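Uncharacterized protein (Porphyromonas gingivalis, PDB 1ZBS) is a putative N-acetylglucosamine kinase of the ASKHA superfamily, which probably uses ATP to phosphorylate the amino sugar. Local coordinates at the interface of chains A and B. Coordinates in Å, arbitrary orientation; residue numbers count along the deposited sequence, not the author numbering. Chains: chain A/B, hypothetical protein PG1100.

Contact 1: the interface of chains A and B. Residues chain A 134, 225-226, 230; chain B 160, 162.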
# COMPACT_ATOMS: atom_id res chain seq x y z
N VAL A 134 -19.07 -3.46 -5.03
CA VAL A 134 -18.06 -2.41 -5.07
C VAL A 134 -16.70 -3.11 -5.03
O VAL A 134 -16.38 -3.76 -4.03
CB VAL A 134 -18.21 -1.45 -3.87
CG1 VAL A 134 -17.08 -0.44 -3.84
CG2 VAL A 134 -19.55 -0.75 -3.95
N VAL A 225 -18.83 3.90 4.47
CA VAL A 225 -18.93 5.04 3.59
C VAL A 225 -18.66 4.71 2.12
O VAL A 225 -19.51 4.92 1.26
CB VAL A 225 -17.96 6.16 4.03
CG1 VAL A 225 -18.04 7.34 3.05
CG2 VAL A 225 -18.31 6.64 5.44
N ARG A 226 -17.47 4.18 1.84
CA ARG A 226 -17.07 3.86 0.47
C ARG A 226 -17.50 2.51 -0.07
O ARG A 226 -17.21 2.17 -1.22
CB ARG A 226 -15.56 3.96 0.36
CG ARG A 226 -15.01 5.20 1.02
CD ARG A 226 -13.63 4.92 1.58
NE ARG A 226 -12.61 4.82 0.55
CZ ARG A 226 -11.81 5.83 0.20
NH1 ARG A 226 -11.92 7.00 0.80
NH2 ARG A 226 -10.88 5.65 -0.73
N ARG A 230 -23.20 3.81 -0.77
CA ARG A 230 -23.47 3.91 -2.21
C ARG A 230 -24.54 2.97 -2.75
O ARG A 230 -24.96 3.11 -3.90
CB ARG A 230 -22.16 3.70 -2.99
CG ARG A 230 -21.29 4.97 -3.08
CD ARG A 230 -22.00 6.03 -3.91
NE ARG A 230 -21.13 7.14 -4.33
CZ ARG A 230 -21.46 8.02 -5.28
NH1 ARG A 230 -22.62 7.91 -5.92
NH2 ARG A 230 -20.65 9.02 -5.58
N LYS B 160 -14.12 4.77 -5.67
CA LYS B 160 -15.23 4.44 -4.80
C LYS B 160 -16.28 5.54 -4.67
O LYS B 160 -16.97 5.65 -3.65
CB LYS B 160 -14.69 4.01 -3.44
CG LYS B 160 -13.76 2.83 -3.58
CD LYS B 160 -13.93 1.81 -2.49
CE LYS B 160 -12.97 0.67 -2.71
NZ LYS B 160 -13.04 -0.37 -1.63
N GLN B 162 -16.14 8.83 -4.23
CA GLN B 162 -16.07 9.86 -3.20
C GLN B 162 -15.77 11.23 -3.82
O GLN B 162 -15.69 12.23 -3.11
CB GLN B 162 -15.02 9.50 -2.15
CG GLN B 162 -15.31 8.17 -1.46
CD GLN B 162 -16.72 8.11 -0.87
OE1 GLN B 162 -17.52 7.25 -1.23
NE2 GLN B 162 -17.02 9.03 0.03
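The C-terminal end of helix 210-229 of chain A, with the loop after strand 130-133 at its flank, meets the loop that follows helix 147-159 of chain B. B:Gln162 carries much of the burial, 60 Å² of its surface being hidden. Its chain bends at chi2 (-53°), which turns the amide toward the helix: the amide nitrogen NE2 lies 3.6 Å from the methyl CG1 of A:Val225, and the amide carbon CD lies 3.9 Å from CG of A:Arg226. A:Arg226 therefore touches through the aliphatic base of its side chain; bends at chi2 and chi3 carry its guanidinium past the amide, too far to stack although the planes are 26° apart. One atom nearer the backbone, CB of A:Arg226 packs 3.9 Å from CB of B:Lys160. The lysine runs on past the end of the helix, its CD 3.5 Å from the backbone O of A:Arg226, and then passes A:Val134, whose CG1 is 4.1 Å from the same CD. The two basic ends stay apart, with NE of A:Arg226 5.6 Å from NZ of B:Lys160. Packing of methylene groups against a helix end thus forms one margin of a two-fold interface, which may hold a dimer together if the deposited pair is the biological one.

Contact 2: the interface of chains A and B. Residues chain A 134-137, 142-143; chain B 156, 159-160.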
# COMPACT_ATOMS: atom_id res chain seq x y z
N VAL A 134 -19.07 -3.46 -5.03
CA VAL A 134 -18.06 -2.41 -5.07
C VAL A 134 -16.70 -3.11 -5.03
O VAL A 134 -16.38 -3.76 -4.03
CB VAL A 134 -18.21 -1.45 -3.87
CG1 VAL A 134 -17.08 -0.44 -3.84
CG2 VAL A 134 -19.55 -0.75 -3.95
N SER A 135 -15.92 -3.02 -6.11
CA SER A 135 -14.60 -3.68 -6.12
C SER A 135 -13.84 -3.20 -4.89
O SER A 135 -13.74 -2.00 -4.66
CB SER A 135 -13.79 -3.31 -7.36
OG SER A 135 -14.48 -3.60 -8.56
N PRO A 136 -13.29 -4.13 -4.10
CA PRO A 136 -12.53 -3.80 -2.89
C PRO A 136 -11.23 -3.04 -3.17
O PRO A 136 -10.78 -2.24 -2.34
CB PRO A 136 -12.30 -5.16 -2.24
CG PRO A 136 -12.27 -6.09 -3.40
CD PRO A 136 -13.37 -5.59 -4.29
N LEU A 137 -10.63 -3.28 -4.33
CA LEU A 137 -9.41 -2.57 -4.70
C LEU A 137 -8.12 -3.02 -4.01
O LEU A 137 -7.06 -2.48 -4.32
CB LEU A 137 -9.63 -1.06 -4.50
CG LEU A 137 -10.07 -0.23 -5.71
CD1 LEU A 137 -11.01 -1.04 -6.58
CD2 LEU A 137 -10.69 1.06 -5.26
N GLY A 142 -7.71 -0.00 -1.40
CA GLY A 142 -8.98 -0.07 -0.70
C GLY A 142 -9.04 -1.03 0.48
O GLY A 142 -8.34 -0.84 1.48
N ASP A 143 -9.87 -2.06 0.35
CA ASP A 143 -10.07 -3.05 1.40
C ASP A 143 -10.24 -2.37 2.76
O ASP A 143 -9.62 -2.77 3.74
CB ASP A 143 -8.89 -4.05 1.47
CG ASP A 143 -8.92 -5.08 0.35
OD1 ASP A 143 -9.67 -4.89 -0.65
OD2 ASP A 143 -8.19 -6.10 0.45
N GLY B 156 -8.14 5.83 -5.00
CA GLY B 156 -8.97 5.00 -4.13
C GLY B 156 -10.34 5.64 -3.97
O GLY B 156 -11.36 5.03 -4.29
N LEU B 159 -12.27 5.93 -7.33
CA LEU B 159 -12.85 4.67 -7.75
C LEU B 159 -14.06 4.27 -6.90
O LEU B 159 -14.93 3.54 -7.36
CB LEU B 159 -11.79 3.58 -7.69
CG LEU B 159 -11.28 3.01 -9.02
CD1 LEU B 159 -11.50 3.99 -10.17
CD2 LEU B 159 -9.81 2.67 -8.86
N LYS B 160 -14.12 4.77 -5.67
CA LYS B 160 -15.23 4.44 -4.80
C LYS B 160 -16.28 5.54 -4.67
O LYS B 160 -16.97 5.65 -3.65
CB LYS B 160 -14.69 4.01 -3.44
CG LYS B 160 -13.76 2.83 -3.58
CD LYS B 160 -13.93 1.81 -2.49
CE LYS B 160 -12.97 0.67 -2.71
NZ LYS B 160 -13.04 -0.37 -1.63
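B:Lys160, with 57 Å² hidden, and A:Leu137, with 38 Å², make the core of this patch, and B:Leu159 adds 17 Å² from the last turn of helix 147-159. The lysine side chain bends at chi2 (-140°) and is then extended through chi3 and chi4, which carries its amine along the loop between strand 130-133 and helix 138-141 of chain A. A:Leu137 lies alongside it, the two side chains running in opposite directions. The methyl CD2 of the leucine is pressed tightly against the lysine, 3.4 Å from CE, and also lies 3.9 Å from CG, so two methylenes of the chain rest on one branch. The same CD2 reaches B:Leu159 at 3.7 Å from its CB, and the methyl CD2 of that residue is 4.0 Å away. This branch of A:Leu137 is therefore wedged between neighbouring residues at the helix end, where its contacts are largely with carbon. The extended chain delivers the amine to the backbone of the loop: NZ donates a hydrogen bond of 3.0 Å to the carbonyl O of A:Pro136. The carboxylate of A:Asp143 is more distant, its OD1 5.7 Å from NZ, and could at most add a modest electrostatic pull. The bond to A:Pro136 comes from above the carbonyl plane, 49° out of it, with a C=O...NZ angle of 106°.

Contact 3: the interface of chains A and B. Residues chain A 137-142; chain B 183, 186-187.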
# COMPACT_ATOMS: atom_id res chain seq x y z
N LEU A 137 -10.63 -3.28 -4.33
CA LEU A 137 -9.41 -2.57 -4.70
C LEU A 137 -8.12 -3.02 -4.01
O LEU A 137 -7.06 -2.48 -4.32
CB LEU A 137 -9.63 -1.06 -4.50
CG LEU A 137 -10.07 -0.23 -5.71
CD1 LEU A 137 -11.01 -1.04 -6.58
CD2 LEU A 137 -10.69 1.06 -5.26
N GLY A 138 -8.20 -3.98 -3.09
CA GLY A 138 -6.98 -4.46 -2.44
C GLY A 138 -6.51 -3.68 -1.22
O GLY A 138 -6.99 -2.58 -0.94
N TYR A 139 -5.53 -4.25 -0.52
CA TYR A 139 -4.99 -3.66 0.70
C TYR A 139 -4.22 -2.37 0.49
O TYR A 139 -3.90 -1.66 1.46
CB TYR A 139 -4.10 -4.66 1.44
CG TYR A 139 -2.69 -4.76 0.90
CD1 TYR A 139 -2.43 -5.37 -0.32
CD2 TYR A 139 -1.63 -4.21 1.59
CE1 TYR A 139 -1.13 -5.43 -0.84
CE2 TYR A 139 -0.33 -4.25 1.09
CZ TYR A 139 -0.09 -4.86 -0.13
OH TYR A 139 1.20 -4.87 -0.64
N ILE A 140 -3.91 -2.04 -0.75
CA ILE A 140 -3.20 -0.79 -1.00
C ILE A 140 -4.16 0.32 -1.41
O ILE A 140 -4.11 1.42 -0.85
CB ILE A 140 -2.08 -0.96 -2.07
CG1 ILE A 140 -0.99 -1.90 -1.55
CG2 ILE A 140 -1.47 0.40 -2.41
CD1 ILE A 140 0.14 -2.17 -2.54
N LEU A 141 -5.07 0.04 -2.34
CA LEU A 141 -6.02 1.07 -2.79
C LEU A 141 -7.36 1.10 -2.06
O LEU A 141 -8.07 2.11 -2.11
CB LEU A 141 -6.29 0.91 -4.28
CG LEU A 141 -5.08 1.06 -5.19
CD1 LEU A 141 -5.45 0.71 -6.62
CD2 LEU A 141 -4.56 2.49 -5.09
N GLY A 142 -7.71 -0.00 -1.40
CA GLY A 142 -8.98 -0.07 -0.70
C GLY A 142 -9.04 -1.03 0.48
O GLY A 142 -8.34 -0.84 1.48
N ILE B 183 -5.44 -2.02 -10.83
CA ILE B 183 -5.13 -3.11 -9.92
C ILE B 183 -3.88 -3.86 -10.40
O ILE B 183 -2.98 -4.16 -9.62
CB ILE B 183 -6.29 -4.12 -9.81
CG1 ILE B 183 -7.49 -3.45 -9.15
CG2 ILE B 183 -5.88 -5.33 -8.98
CD1 ILE B 183 -7.18 -2.88 -7.79
N VAL B 186 -0.74 -1.63 -9.88
CA VAL B 186 -0.46 -1.45 -8.46
C VAL B 186 0.01 -2.72 -7.77
O VAL B 186 0.96 -2.68 -6.99
CB VAL B 186 -1.71 -0.90 -7.74
CG1 VAL B 186 -1.52 -0.96 -6.23
CG2 VAL B 186 -1.97 0.54 -8.17
N TYR B 187 -0.62 -3.85 -8.07
CA TYR B 187 -0.27 -5.10 -7.40
C TYR B 187 0.59 -6.11 -8.15
O TYR B 187 1.20 -6.97 -7.52
CB TYR B 187 -1.56 -5.78 -6.94
CG TYR B 187 -2.43 -4.91 -6.06
CD1 TYR B 187 -2.25 -4.89 -4.67
CD2 TYR B 187 -3.44 -4.11 -6.61
CE1 TYR B 187 -3.06 -4.09 -3.86
CE2 TYR B 187 -4.25 -3.31 -5.80
CZ TYR B 187 -4.05 -3.31 -4.43
OH TYR B 187 -4.84 -2.52 -3.61
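B:Tyr187, near the end of helix 179-188, brings its ring up against the short helix 138-141 of chain A, hydroxyl toward its amides, and has 95 Å² hidden. From CB, chi1 of -56° sets CG beside the backbone N and directs the ring toward chain A. Along one side, CD1 comes 4.0 Å from CE1 of A:Tyr139, which sits at the edge of the ring and in its plane, so the two tyrosines do not stack. Next on that side, CE1 packs 3.7 Å from CB of A:Ile140. Opposite CE1, CE2 faces the carbonyl O of A:Leu137, and CZ lies 3.7 Å from CA of A:Gly138. The phenol OH then accepts hydrogen bonds from consecutive backbone amides: N of A:Leu141 at 2.9 Å and nearly straight (169° at H), and N of A:Ile140 at 3.0 Å but more bent (140°). The modelled approach of OH to O of A:Leu137 is too short to be trusted. One face of the ring is covered from within its own chain by CG1 of B:Val186, offset toward the rim. Beside the ring, CD1 of B:Ile183 rests 3.8 Å from CA of A:Leu137. B:Val186 and A:Leu141 meet tip to tip, CG2 of the valine lying 3.8 Å from CD1 of the leucine.

The three contacts form a continuous strip, judged from the centres of their C-alpha atoms: contact 2 lies about 8 Å from both contact 1 and contact 3, while contacts 1 and 3 are about 15 Å apart. Contacts 1 and 2 share A:Val134 and B:Lys160; contacts 2 and 3 share A:Leu137 and A:Gly142. In chain A the segment from A:Val134 to helix 138-141 runs through the strip, joined at contact 1 by helix 210-229; chain B supplies the loop after helix 147-159 to contacts 1 and 2, and helix 179-188 to contact 3. Two-fold symmetry repeats the strip, consistent with a dimer, although the structure alone does not establish one.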